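Local coordinates for RagB/SusD family nutrient uptake outer membrane protein (Bacteroides thetaiotaomicron, PDB 7KV2) that probably binds beta-glucans at the cell surface as a SusD-family outer-membrane protein, serving their uptake by a gut bacterium, at residues A[150-155]-A[188-193]; A[222-227]-A[241-246]; A[226-231]-A[235-240]; A[412-417]-A[467-472]. One frame throughout, in Å; residues are numbered along the deposited sequence.

Contact 1: residues A[150-155]-A[188-193]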
loop_
_atom_site.group_PDB
_atom_site.type_symbol
_atom_site.label_atom_id
_atom_site.label_comp_id
_atom_site.label_asym_id
_atom_site.label_seq_id
_atom_site.Cartn_x
_atom_site.Cartn_y
_atom_site.Cartn_z
ATOM N N LEU A 150 12.499 -6.400 -6.107
ATOM C CA LEU A 150 11.169 -6.232 -6.756
ATOM C C LEU A 150 10.441 -7.567 -6.769
ATOM O O LEU A 150 9.220 -7.599 -6.559
ATOM C CB LEU A 150 11.311 -5.668 -8.162
ATOM C CG LEU A 150 11.665 -4.178 -8.250
ATOM C CD1 LEU A 150 12.014 -3.832 -9.688
ATOM C CD2 LEU A 150 10.517 -3.283 -7.770
ATOM N N ARG A 151 11.159 -8.664 -7.010
ATOM C CA ARG A 151 10.462 -9.960 -7.117
ATOM C C ARG A 151 9.820 -10.308 -5.775
ATOM O O ARG A 151 8.700 -10.774 -5.791
ATOM C CB ARG A 151 11.424 -11.067 -7.560
ATOM C CG ARG A 151 10.718 -12.373 -7.873
ATOM C CD ARG A 151 11.617 -13.304 -8.705
ATOM N NE ARG A 151 12.767 -13.723 -7.924
ATOM C CZ ARG A 151 13.911 -14.207 -8.435
ATOM N NH1 ARG A 151 14.074 -14.324 -9.738
ATOM N NH2 ARG A 151 14.892 -14.549 -7.631
ATOM N N VAL A 152 10.506 -10.084 -4.659
ATOM C CA VAL A 152 9.980 -10.332 -3.289
ATOM C C VAL A 152 8.796 -9.383 -3.052
ATOM O O VAL A 152 7.793 -9.832 -2.453
ATOM C CB VAL A 152 11.078 -10.196 -2.224
ATOM C CG1 VAL A 152 10.525 -10.373 -0.813
ATOM C CG2 VAL A 152 12.213 -11.202 -2.453
ATOM N N PHE A 153 8.911 -8.143 -3.528
ATOM C CA PHE A 153 7.840 -7.100 -3.376
ATOM C C PHE A 153 6.561 -7.605 -4.083
ATOM O O PHE A 153 5.463 -7.622 -3.498
ATOM C CB PHE A 153 8.335 -5.732 -3.869
ATOM C CG PHE A 153 7.410 -4.587 -3.501
ATOM C CD1 PHE A 153 6.256 -4.331 -4.215
ATOM C CD2 PHE A 153 7.605 -3.887 -2.310
ATOM C CE1 PHE A 153 5.381 -3.322 -3.832
ATOM C CE2 PHE A 153 6.716 -2.906 -1.912
ATOM C CZ PHE A 153 5.612 -2.615 -2.686
ATOM N N TYR A 154 6.684 -8.165 -5.279
ATOM C CA TYR A 154 5.512 -8.666 -6.026
ATOM C C TYR A 154 4.970 -9.954 -5.370
ATOM O O TYR A 154 3.721 -10.122 -5.312
ATOM C CB TYR A 154 5.886 -8.850 -7.493
ATOM C CG TYR A 154 6.239 -7.609 -8.260
ATOM C CD1 TYR A 154 5.313 -6.576 -8.404
ATOM C CD2 TYR A 154 7.433 -7.504 -8.950
ATOM C CE1 TYR A 154 5.588 -5.475 -9.190
ATOM C CE2 TYR A 154 7.734 -6.384 -9.704
ATOM C CZ TYR A 154 6.811 -5.357 -9.823
ATOM O OH TYR A 154 7.051 -4.253 -10.602
ATOM N N TYR A 155 5.854 -10.866 -4.919
ATOM C CA TYR A 155 5.426 -12.109 -4.220
ATOM C C TYR A 155 4.723 -11.760 -2.902
ATOM O O TYR A 155 3.787 -12.436 -2.539
ATOM C CB TYR A 155 6.594 -13.061 -3.947
ATOM C CG TYR A 155 6.846 -13.981 -5.110
ATOM C CD1 TYR A 155 5.846 -14.829 -5.534
ATOM C CD2 TYR A 155 8.058 -14.028 -5.774
ATOM C CE1 TYR A 155 6.013 -15.683 -6.611
ATOM C CE2 TYR A 155 8.244 -14.892 -6.848
ATOM C CZ TYR A 155 7.219 -15.709 -7.280
ATOM O OH TYR A 155 7.365 -16.571 -8.341
ATOM N N GLU A 188 9.868 -18.439 3.180
ATOM C CA GLU A 188 11.259 -18.938 3.170
ATOM C C GLU A 188 11.986 -18.436 1.926
ATOM O O GLU A 188 13.101 -17.957 2.109
ATOM C CB GLU A 188 11.273 -20.462 3.275
ATOM C CG GLU A 188 11.013 -20.927 4.685
ATOM C CD GLU A 188 12.039 -20.493 5.717
ATOM O OE1 GLU A 188 13.228 -20.328 5.350
ATOM O OE2 GLU A 188 11.635 -20.311 6.901
ATOM N N LYS A 189 11.394 -18.573 0.739
ATOM C CA LYS A 189 12.016 -18.108 -0.521
ATOM C C LYS A 189 12.193 -16.578 -0.442
ATOM O O LYS A 189 13.264 -16.047 -0.856
ATOM C CB LYS A 189 11.157 -18.455 -1.726
ATOM C CG LYS A 189 10.896 -19.931 -1.966
ATOM C CD LYS A 189 12.057 -20.671 -2.559
ATOM C CE LYS A 189 11.651 -22.056 -3.014
ATOM N NZ LYS A 189 12.804 -22.979 -2.963
ATOM N N MET A 190 11.149 -15.875 0.016
ATOM C CA MET A 190 11.166 -14.379 0.077
ATOM C C MET A 190 12.283 -13.897 1.005
ATOM O O MET A 190 13.115 -13.064 0.580
ATOM C CB MET A 190 9.809 -13.859 0.553
ATOM C CG MET A 190 8.753 -14.033 -0.520
ATOM S SD MET A 190 7.054 -13.762 0.095
ATOM C CE MET A 190 7.100 -12.069 0.691
ATOM N N VAL A 191 12.304 -14.347 2.248
ATOM C CA VAL A 191 13.262 -13.806 3.236
ATOM C C VAL A 191 14.697 -14.146 2.821
ATOM O O VAL A 191 15.566 -13.270 2.956
ATOM C CB VAL A 191 12.900 -14.217 4.674
ATOM C CG1 VAL A 191 13.246 -15.662 5.005
ATOM C CG2 VAL A 191 13.573 -13.252 5.638
ATOM N N THR A 192 14.948 -15.343 2.278
ATOM C CA THR A 192 16.301 -15.744 1.811
ATOM C C THR A 192 16.733 -14.834 0.648
ATOM O O THR A 192 17.883 -14.408 0.654
ATOM C CB THR A 192 16.346 -17.233 1.432
ATOM O OG1 THR A 192 16.055 -17.946 2.629
ATOM C CG2 THR A 192 17.697 -17.670 0.917
ATOM N N SER A 193 15.847 -14.530 -0.308
ATOM C CA SER A 193 16.127 -13.586 -1.421
ATOM C C SER A 193 16.527 -12.207 -0.887
ATOM O O SER A 193 17.491 -11.628 -1.401
ATOM C CB SER A 193 14.951 -13.465 -2.352
ATOM O OG SER A 193 14.781 -14.649 -3.115
#

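Contact 2: residues A[222-227]-A[241-246]. With EDO (1,2-ethanediol), chain E.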
loop_
_atom_site.group_PDB
_atom_site.type_symbol
_atom_site.label_atom_id
_atom_site.label_comp_id
_atom_site.label_asym_id
_atom_site.label_seq_id
_atom_site.Cartn_x
_atom_site.Cartn_y
_atom_site.Cartn_z
ATOM N N MET A 222 12.848 -2.295 5.055
ATOM C CA MET A 222 11.424 -2.170 5.450
ATOM C C MET A 222 10.627 -3.393 4.967
ATOM O O MET A 222 9.750 -3.849 5.704
ATOM C CB MET A 222 10.811 -0.872 4.928
ATOM C CG MET A 222 11.368 0.378 5.630
ATOM S SD MET A 222 11.057 0.425 7.411
ATOM C CE MET A 222 9.321 0.927 7.406
ATOM N N LEU A 223 10.849 -3.853 3.738
ATOM C CA LEU A 223 10.181 -5.060 3.195
ATOM C C LEU A 223 10.569 -6.295 4.042
ATOM O O LEU A 223 9.693 -7.119 4.367
ATOM C CB LEU A 223 10.566 -5.192 1.720
ATOM C CG LEU A 223 9.969 -6.398 1.008
ATOM C CD1 LEU A 223 8.463 -6.412 1.130
ATOM C CD2 LEU A 223 10.390 -6.416 -0.453
ATOM N N TYR A 224 11.818 -6.354 4.486
ATOM C CA TYR A 224 12.339 -7.440 5.364
ATOM C C TYR A 224 11.548 -7.414 6.683
ATOM O O TYR A 224 10.916 -8.425 7.072
ATOM C CB TYR A 224 13.855 -7.291 5.503
ATOM C CG TYR A 224 14.492 -8.277 6.454
ATOM C CD1 TYR A 224 14.447 -8.087 7.822
ATOM C CD2 TYR A 224 15.083 -9.438 5.977
ATOM C CE1 TYR A 224 15.054 -8.978 8.700
ATOM C CE2 TYR A 224 15.677 -10.347 6.845
ATOM C CZ TYR A 224 15.670 -10.118 8.205
ATOM O OH TYR A 224 16.229 -11.024 9.059
ATOM N N ALA A 225 11.475 -6.247 7.339
ATOM C CA ALA A 225 10.746 -6.099 8.622
ATOM C C ALA A 225 9.275 -6.474 8.425
ATOM O O ALA A 225 8.678 -7.159 9.321
ATOM C CB ALA A 225 10.892 -4.687 9.152
ATOM N N GLU A 226 8.698 -6.034 7.305
ATOM C CA GLU A 226 7.288 -6.293 6.959
ATOM C C GLU A 226 7.022 -7.804 6.946
ATOM O O GLU A 226 6.084 -8.254 7.661
ATOM C CB GLU A 226 6.896 -5.696 5.620
ATOM C CG GLU A 226 5.441 -6.002 5.269
ATOM C CD GLU A 226 4.855 -5.270 4.071
ATOM O OE1 GLU A 226 5.462 -4.275 3.569
ATOM O OE2 GLU A 226 3.825 -5.727 3.616
ATOM N N ILE A 227 7.784 -8.568 6.172
ATOM C CA ILE A 227 7.464 -10.021 5.979
ATOM C C ILE A 227 7.863 -10.802 7.257
ATOM O O ILE A 227 7.085 -11.711 7.677
ATOM C CB ILE A 227 8.070 -10.553 4.662
ATOM C CG1 ILE A 227 9.595 -10.666 4.701
ATOM C CG2 ILE A 227 7.607 -9.726 3.468
ATOM C CD1 ILE A 227 10.150 -11.433 3.548
ATOM N N LEU A 241 15.285 -5.496 13.790
ATOM C CA LEU A 241 15.490 -4.331 14.669
ATOM C C LEU A 241 16.785 -3.617 14.283
ATOM O O LEU A 241 16.761 -2.394 14.159
ATOM C CB LEU A 241 15.495 -4.754 16.140
ATOM C CG LEU A 241 15.821 -3.640 17.124
ATOM C CD1 LEU A 241 14.836 -2.462 17.005
ATOM C CD2 LEU A 241 15.815 -4.173 18.536
ATOM N N LYS A 242 17.893 -4.351 14.150
ATOM C CA LYS A 242 19.187 -3.763 13.710
ATOM C C LYS A 242 18.992 -2.944 12.404
ATOM O O LYS A 242 19.521 -1.826 12.301
ATOM C CB LYS A 242 20.183 -4.916 13.586
ATOM C CG LYS A 242 21.440 -4.656 12.784
ATOM C CD LYS A 242 22.265 -5.949 12.666
ATOM C CE LYS A 242 23.021 -6.090 11.369
ATOM N NZ LYS A 242 24.365 -5.489 11.489
ATOM N N TYR A 243 18.219 -3.447 11.450
ATOM C CA TYR A 243 17.934 -2.741 10.158
ATOM C C TYR A 243 17.129 -1.461 10.397
ATOM O O TYR A 243 17.461 -0.405 9.789
ATOM C CB TYR A 243 17.260 -3.683 9.167
ATOM C CG TYR A 243 18.119 -4.830 8.719
ATOM C CD1 TYR A 243 19.510 -4.793 8.791
ATOM C CD2 TYR A 243 17.532 -5.941 8.163
ATOM C CE1 TYR A 243 20.288 -5.843 8.321
ATOM C CE2 TYR A 243 18.293 -7.001 7.705
ATOM C CZ TYR A 243 19.670 -6.961 7.804
ATOM O OH TYR A 243 20.366 -8.029 7.324
ATOM N N MET A 244 16.101 -1.520 11.241
ATOM C CA MET A 244 15.330 -0.312 11.611
ATOM C C MET A 244 16.285 0.709 12.246
ATOM O O MET A 244 16.247 1.913 11.897
ATOM C CB MET A 244 14.181 -0.675 12.560
ATOM C CG MET A 244 13.139 -1.626 11.968
ATOM S SD MET A 244 12.398 -1.072 10.375
ATOM C CE MET A 244 13.525 -1.834 9.206
ATOM N N GLU A 245 17.189 0.254 13.121
ATOM C CA GLU A 245 18.136 1.158 13.807
ATOM C C GLU A 245 19.068 1.811 12.785
ATOM O O GLU A 245 19.457 2.960 13.016
ATOM C CB GLU A 245 18.875 0.390 14.910
ATOM C CG GLU A 245 18.006 0.004 16.095
ATOM C CD GLU A 245 17.595 1.119 17.029
ATOM O OE1 GLU A 245 17.723 2.304 16.650
ATOM O OE2 GLU A 245 17.125 0.799 18.145
ATOM N N GLU A 246 19.447 1.115 11.711
ATOM C CA GLU A 246 20.342 1.691 10.670
ATOM C C GLU A 246 19.635 2.849 9.957
ATOM O O GLU A 246 20.263 3.880 9.740
ATOM C CB GLU A 246 20.741 0.613 9.669
ATOM C CG GLU A 246 21.819 -0.300 10.208
ATOM C CD GLU A 246 22.328 -1.309 9.205
ATOM O OE1 GLU A 246 22.244 -1.024 8.007
ATOM O OE2 GLU A 246 22.784 -2.396 9.635
HETATM C C1 EDO E . 1.631 -5.404 1.065
HETATM O O1 EDO E . 0.215 -5.440 1.114
HETATM C C2 EDO E . 2.239 -4.086 1.379
HETATM O O2 EDO E . 3.636 -3.925 1.080
#

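Contact 3: residues A[226-231]-A[235-240]. With EDO (1,2-ethanediol), chain E.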
loop_
_atom_site.group_PDB
_atom_site.type_symbol
_atom_site.label_atom_id
_atom_site.label_comp_id
_atom_site.label_asym_id
_atom_site.label_seq_id
_atom_site.Cartn_x
_atom_site.Cartn_y
_atom_site.Cartn_z
ATOM N N GLU A 226 8.698 -6.034 7.305
ATOM C CA GLU A 226 7.288 -6.293 6.959
ATOM C C GLU A 226 7.022 -7.804 6.946
ATOM O O GLU A 226 6.084 -8.254 7.661
ATOM C CB GLU A 226 6.896 -5.696 5.620
ATOM C CG GLU A 226 5.441 -6.002 5.269
ATOM C CD GLU A 226 4.855 -5.270 4.071
ATOM O OE1 GLU A 226 5.462 -4.275 3.569
ATOM O OE2 GLU A 226 3.825 -5.727 3.616
ATOM N N ILE A 227 7.784 -8.568 6.172
ATOM C CA ILE A 227 7.464 -10.021 5.979
ATOM C C ILE A 227 7.863 -10.802 7.257
ATOM O O ILE A 227 7.085 -11.711 7.677
ATOM C CB ILE A 227 8.070 -10.553 4.662
ATOM C CG1 ILE A 227 9.595 -10.666 4.701
ATOM C CG2 ILE A 227 7.607 -9.726 3.468
ATOM C CD1 ILE A 227 10.150 -11.433 3.548
ATOM N N VAL A 228 8.958 -10.426 7.911
ATOM C CA VAL A 228 9.419 -11.020 9.208
ATOM C C VAL A 228 8.311 -10.854 10.247
ATOM O O VAL A 228 7.960 -11.852 10.943
ATOM C CB VAL A 228 10.745 -10.423 9.700
ATOM C CG1 VAL A 228 11.016 -10.759 11.146
ATOM C CG2 VAL A 228 11.905 -10.852 8.824
ATOM N N MET A 229 7.718 -9.659 10.321
ATOM C CA MET A 229 6.719 -9.399 11.375
ATOM C C MET A 229 5.406 -10.065 10.996
ATOM O O MET A 229 4.739 -10.611 11.913
ATOM C CB MET A 229 6.564 -7.902 11.641
ATOM C CG MET A 229 7.818 -7.323 12.258
ATOM S SD MET A 229 7.862 -5.489 12.270
ATOM C CE MET A 229 6.786 -5.245 13.671
ATOM N N TYR A 230 5.033 -10.089 9.719
ATOM C CA TYR A 230 3.741 -10.714 9.349
ATOM C C TYR A 230 3.820 -12.240 9.602
ATOM O O TYR A 230 2.804 -12.858 9.907
ATOM C CB TYR A 230 3.338 -10.456 7.905
ATOM C CG TYR A 230 1.901 -10.832 7.650
ATOM C CD1 TYR A 230 0.872 -10.165 8.292
ATOM C CD2 TYR A 230 1.558 -11.884 6.821
ATOM C CE1 TYR A 230 -0.453 -10.530 8.114
ATOM C CE2 TYR A 230 0.236 -12.246 6.610
ATOM C CZ TYR A 230 -0.776 -11.582 7.286
ATOM O OH TYR A 230 -2.085 -11.902 7.085
ATOM N N GLN A 231 5.005 -12.811 9.420
ATOM C CA GLN A 231 5.257 -14.275 9.593
ATOM C C GLN A 231 5.333 -14.627 11.082
ATOM O O GLN A 231 5.214 -15.812 11.399
ATOM C CB GLN A 231 6.573 -14.648 8.920
ATOM C CG GLN A 231 6.914 -16.145 9.014
ATOM C CD GLN A 231 5.943 -17.000 8.244
ATOM O OE1 GLN A 231 5.152 -16.512 7.445
ATOM N NE2 GLN A 231 6.013 -18.320 8.443
ATOM N N SER A 235 12.764 -15.546 15.104
ATOM C CA SER A 235 14.190 -15.861 14.838
ATOM C C SER A 235 14.861 -14.694 14.090
ATOM O O SER A 235 16.106 -14.629 14.071
ATOM C CB SER A 235 14.344 -17.149 14.104
ATOM O OG SER A 235 14.186 -16.948 12.713
ATOM N N ARG A 236 14.089 -13.782 13.483
ATOM C CA ARG A 236 14.678 -12.723 12.635
ATOM C C ARG A 236 14.362 -11.337 13.193
ATOM O O ARG A 236 14.747 -10.362 12.533
ATOM C CB ARG A 236 14.204 -12.890 11.196
ATOM C CG ARG A 236 15.014 -13.915 10.418
ATOM C CD ARG A 236 14.618 -13.922 8.974
ATOM N NE ARG A 236 15.476 -14.837 8.249
ATOM C CZ ARG A 236 15.311 -16.159 8.194
ATOM N NH1 ARG A 236 14.308 -16.752 8.823
ATOM N NH2 ARG A 236 16.170 -16.880 7.496
ATOM N N TYR A 237 13.729 -11.254 14.365
ATOM C CA TYR A 237 13.331 -9.966 15.002
ATOM C C TYR A 237 14.544 -9.088 15.322
ATOM O O TYR A 237 14.505 -7.854 15.088
ATOM C CB TYR A 237 12.487 -10.224 16.252
ATOM C CG TYR A 237 11.053 -10.642 16.035
ATOM C CD1 TYR A 237 10.501 -10.857 14.781
ATOM C CD2 TYR A 237 10.241 -10.876 17.135
ATOM C CE1 TYR A 237 9.178 -11.228 14.627
ATOM C CE2 TYR A 237 8.917 -11.252 16.998
ATOM C CZ TYR A 237 8.383 -11.420 15.744
ATOM O OH TYR A 237 7.100 -11.838 15.633
ATOM N N SER A 238 15.631 -9.674 15.851
ATOM C CA SER A 238 16.843 -8.912 16.243
ATOM C C SER A 238 17.499 -8.297 15.014
ATOM O O SER A 238 17.983 -7.165 15.144
ATOM C CB SER A 238 17.851 -9.768 16.996
ATOM O OG SER A 238 17.420 -9.919 18.333
ATOM N N THR A 239 17.546 -9.035 13.907
ATOM C CA THR A 239 18.064 -8.541 12.594
ATOM C C THR A 239 17.159 -7.410 12.061
ATOM O O THR A 239 17.666 -6.329 11.703
ATOM C CB THR A 239 18.193 -9.691 11.603
ATOM O OG1 THR A 239 19.092 -10.619 12.211
ATOM C CG2 THR A 239 18.716 -9.262 10.250
ATOM N N ALA A 240 15.851 -7.638 12.066
ATOM C CA ALA A 240 14.875 -6.618 11.625
ATOM C C ALA A 240 15.060 -5.359 12.470
ATOM O O ALA A 240 15.102 -4.252 11.871
ATOM C CB ALA A 240 13.483 -7.164 11.693
HETATM C C1 EDO E . 1.631 -5.404 1.065
HETATM O O1 EDO E . 0.215 -5.440 1.114
HETATM C C2 EDO E . 2.239 -4.086 1.379
HETATM O O2 EDO E . 3.636 -3.925 1.080
#

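Contact 4: residues A[412-417]-A[467-472]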
loop_
_atom_site.group_PDB
_atom_site.type_symbol
_atom_site.label_atom_id
_atom_site.label_comp_id
_atom_site.label_asym_id
_atom_site.label_seq_id
_atom_site.Cartn_x
_atom_site.Cartn_y
_atom_site.Cartn_z
ATOM N N ALA A 412 10.569 -0.443 15.082
ATOM C CA ALA A 412 11.659 -0.523 16.088
ATOM C C ALA A 412 11.051 -0.573 17.501
ATOM O O ALA A 412 11.421 -1.439 18.275
ATOM C CB ALA A 412 12.619 0.624 15.920
ATOM N N ALA A 413 10.140 0.334 17.857
ATOM C CA ALA A 413 9.460 0.300 19.176
ATOM C C ALA A 413 8.881 -1.109 19.411
ATOM O O ALA A 413 9.122 -1.719 20.489
ATOM C CB ALA A 413 8.392 1.359 19.241
ATOM N N GLU A 414 8.112 -1.642 18.474
ATOM C CA GLU A 414 7.421 -2.940 18.672
ATOM C C GLU A 414 8.465 -4.047 18.861
ATOM O O GLU A 414 8.277 -4.879 19.753
ATOM C CB GLU A 414 6.532 -3.292 17.483
ATOM C CG GLU A 414 5.772 -4.562 17.686
ATOM C CD GLU A 414 4.772 -4.910 16.610
ATOM O OE1 GLU A 414 4.382 -3.984 15.838
ATOM O OE2 GLU A 414 4.341 -6.100 16.579
ATOM N N LEU A 415 9.491 -4.080 18.014
ATOM C CA LEU A 415 10.534 -5.143 18.053
ATOM C C LEU A 415 11.276 -5.073 19.403
ATOM O O LEU A 415 11.493 -6.151 20.008
ATOM C CB LEU A 415 11.477 -5.005 16.852
ATOM C CG LEU A 415 10.846 -5.372 15.513
ATOM C CD1 LEU A 415 11.744 -5.015 14.337
ATOM C CD2 LEU A 415 10.479 -6.833 15.486
ATOM N N ILE A 416 11.607 -3.879 19.874
ATOM C CA ILE A 416 12.254 -3.682 21.208
ATOM C C ILE A 416 11.300 -4.244 22.269
ATOM O O ILE A 416 11.730 -5.090 23.100
ATOM C CB ILE A 416 12.652 -2.217 21.479
ATOM C CG1 ILE A 416 13.712 -1.720 20.491
ATOM C CG2 ILE A 416 13.099 -2.022 22.933
ATOM C CD1 ILE A 416 13.799 -0.224 20.402
ATOM N N THR A 417 10.026 -3.855 22.217
ATOM C CA THR A 417 9.047 -4.279 23.232
ATOM C C THR A 417 8.879 -5.794 23.192
ATOM O O THR A 417 8.556 -6.352 24.253
ATOM C CB THR A 417 7.730 -3.529 23.080
ATOM O OG1 THR A 417 8.060 -2.192 23.451
ATOM C CG2 THR A 417 6.637 -4.097 23.960
ATOM N N LEU A 467 -3.737 -6.276 12.329
ATOM C CA LEU A 467 -4.768 -7.003 13.117
ATOM C C LEU A 467 -4.494 -8.500 13.054
ATOM O O LEU A 467 -4.547 -9.165 14.122
ATOM C CB LEU A 467 -6.170 -6.716 12.573
ATOM C CG LEU A 467 -6.704 -5.346 12.962
ATOM C CD1 LEU A 467 -7.957 -5.017 12.196
ATOM C CD2 LEU A 467 -6.872 -5.218 14.485
ATOM N N ILE A 468 -4.207 -9.009 11.869
ATOM C CA ILE A 468 -4.063 -10.478 11.686
ATOM C C ILE A 468 -2.796 -10.896 12.450
ATOM O O ILE A 468 -2.902 -11.836 13.238
ATOM C CB ILE A 468 -4.036 -10.896 10.211
ATOM C CG1 ILE A 468 -5.398 -10.694 9.547
ATOM C CG2 ILE A 468 -3.555 -12.337 10.097
ATOM C CD1 ILE A 468 -5.413 -10.928 8.065
ATOM N N ARG A 469 -1.645 -10.230 12.232
ATOM C CA ARG A 469 -0.325 -10.709 12.733
ATOM C C ARG A 469 -0.242 -10.605 14.256
ATOM O O ARG A 469 0.598 -11.343 14.841
ATOM C CB ARG A 469 0.844 -9.964 12.095
ATOM C CG ARG A 469 1.030 -8.531 12.576
ATOM C CD ARG A 469 2.033 -7.794 11.701
ATOM N NE ARG A 469 2.151 -6.408 12.115
ATOM C CZ ARG A 469 2.731 -5.988 13.254
ATOM N NH1 ARG A 469 3.315 -6.838 14.074
ATOM N NH2 ARG A 469 2.769 -4.703 13.560
ATOM N N THR A 470 -1.031 -9.720 14.880
ATOM C CA THR A 470 -1.014 -9.492 16.355
ATOM C C THR A 470 -2.106 -10.309 17.053
ATOM O O THR A 470 -2.217 -10.191 18.272
ATOM C CB THR A 470 -1.187 -8.001 16.687
ATOM O OG1 THR A 470 -2.462 -7.572 16.198
ATOM C CG2 THR A 470 -0.074 -7.176 16.112
ATOM N N GLY A 471 -2.923 -11.052 16.300
ATOM C CA GLY A 471 -4.012 -11.892 16.830
ATOM C C GLY A 471 -5.246 -11.096 17.220
ATOM O O GLY A 471 -6.078 -11.586 18.024
ATOM N N LYS A 472 -5.418 -9.893 16.686
ATOM C CA LYS A 472 -6.521 -9.016 17.148
ATOM C C LYS A 472 -7.705 -9.099 16.198
ATOM O O LYS A 472 -8.753 -8.615 16.564
ATOM C CB LYS A 472 -6.017 -7.582 17.280
ATOM C CG LYS A 472 -5.072 -7.333 18.440
ATOM C CD LYS A 472 -4.639 -5.864 18.488
ATOM C CE LYS A 472 -3.583 -5.608 19.539
ATOM N NZ LYS A 472 -4.082 -6.011 20.873
#

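Contact 1: residues A[150-155]-A[188-193]
Val152 reaches across to Met190 and Ser193 with both of its methyl groups, and van der Waals packing of this kind carries most of the interface. Its CG1, placed anti to the backbone N (chi1 177°), lies 3.8 Å from CB of Met190. The other methyl, CG2, sits over the backbone of the opposite helix, 3.6 Å from CB of Ser193 and 3.7 Å from the carbonyl O of Met190. Met190 bends at its last torsion, chi3 60°, which carries CE back beside Val152, while its SD rests 4.1 Å from CB of Tyr155. The same side chain also packs on Ile227 of helix 217-231. Segments 150-155 and 188-193, on helices 137-162 and 183-200, run nearly antiparallel (151°), their axes 9.6 Å apart at closest approach, consistent with the tetratricopeptide-repeat-like helical framework of the SusD family. Trading Met190 for an alanine would probably open a gap beside Val152 and Tyr155 and take away part of the packing on Ile227. The polar ends of Tyr155 and Arg151 bond away from the interface: the tyrosine hydroxyl points off to the carbonyl of Phe168, and Arg151 turns its NH1 to Asn123.

Contact 2: residues A[222-227]-A[241-246]
An antiparallel helix pair, 217-231 with 237-249, is joined here by a T-shaped (edge-to-face) tyrosine pair and a cluster of sulfur and methyl groups, in the helical framework of the SusD fold. Tyr243 directs its ring edge at the face of Tyr224: the planes stand 72° apart, the centroids are 5.2 Å from each other, and CE2 of Tyr243 lies over the centre of the Tyr224 ring. Tyr224 offers that face because its CG is anti to the backbone N (chi1 176°), which swings the ring out toward helix 237-249. Tyr243 is also stacked on Tyr221. Replacing Tyr224 with an alanine would probably leave the Tyr243 edge without the face it meets and open a gap between the helices. Beside the ring pair, the side chains of Met222 and Met244 cross at about a right angle, SD of Met222 lying 3.6 Å from SD of Met244. The terminal CE of Met244 also packs on CB of Ala225 at 3.9 Å. Both sulfur-bearing chains are bent, and the axes of segments 222-227 and 241-246 come within 9.6 Å. Around this pair, helix 183-200 touches both tyrosines through Val191, Leu194 and Ile198, whereas helix 405-417 covers Met222, Ala225 and Met244 through Glu407, Thr408 and Asn411.

Contact 3: residues A[226-231]-A[235-240]
Val228 turns CG1 anti to its backbone N (chi1 165°), and Tyr237 sets its ring carbon CG beside its own N (chi1 -76°), which brings the valine methyl to the rim of the tyrosine ring. CG1 of Val228 lies 3.7 Å from CD1 of Tyr237, near the ring plane, so the methyl meets an edge and not a face. The carbonyl O of Val228 also lies in that plane, 3.9 Å from CE1 of Tyr237. The same CG1 touches CB of Arg236 at 3.8 Å and, more distantly, CB of Ala240 at 4.4 Å. On the other branch, CG2 of Val228 lies 3.9 Å from CB of Arg236, whose chain runs across the valine at about a right angle. Val228 is therefore wedged against three residues by its two methyls. The aliphatic part of Arg236 does the touching; its guanidinium leads away to salt bridges with Asp233 and Glu195, which probably fix its direction. Leu415 of helix 405-417 backs both Tyr237 and Ala240. Here a short turn separates helix 217-231 from helix 237-249, and the packing closes the tight end of an antiparallel helical hairpin, in keeping with the tetratricopeptide-repeat-like character of the SusD family.

Contact 4: residues A[412-417]-A[467-472]
Glu414 and Arg469 meet end-on in a two-pronged salt bridge that is nearly the whole of this contact and ties helix 405-417 to the C-terminal end of helix 463-469. NH2 of Arg469 donates to OE1 of Glu414 at 2.9 Å and NH1 of Arg469 to OE2 of Glu414 at 2.8 Å, both bonds close to straight, with N-H...O angles of 167° and 171°. OE1 uses its syn lone pair; OE2 is also met on the syn side, but from somewhat out of the carboxylate plane. The carboxylate and guanidinium planes lie only 22° apart. Glu414 gets there by an extended chain with CG anti to the backbone N, and Arg469 stretches straight from CG to NE to meet it from the opposite direction. Both residues are buried, and second partners probably steady the pair: OE2 of Glu414 also bridges to Arg418, while NE of Arg469 bridges to Asp466. Met229 packs against both side chains, and CG2 of Thr470 lies over one face of the guanidinium. Against this firm grip the backbones stay far apart, 10.9 Å between the CA atoms of Glu414 and Thr470, and Gly471 is exposed to solvent. There the chain turns out of the helix at positive phi, with N of Lys472 bonded to O of Leu467 and N of Gly471 to O of Ile468, the Schellman motif that ends helix 463-469.

How the contacts relate
All four contacts are buried, but they differ in chemistry. Contacts 1, 2 and 3 are apolar meetings of helices, while contact 4 rests on paired charges. Contacts 2 and 3 use the same two helices, 217-231 and 237-249: contact 3 lies at the turn end, and contact 2 farther along, their centres 7 Å apart. Contact 1 joins the two preceding helices and touches that hairpin through Met190 and Val191, which meet Ile227 and Tyr224. On another side, contact 4 touches contact 2 where Leu241 packs on Leu415 and Ile416, and contact 3 where Tyr230 meets Ile468. Contacts 1 and 4 do not touch, being about 12 Å apart at their nearest atoms; helices 217-231 and 237-249 thus link the two.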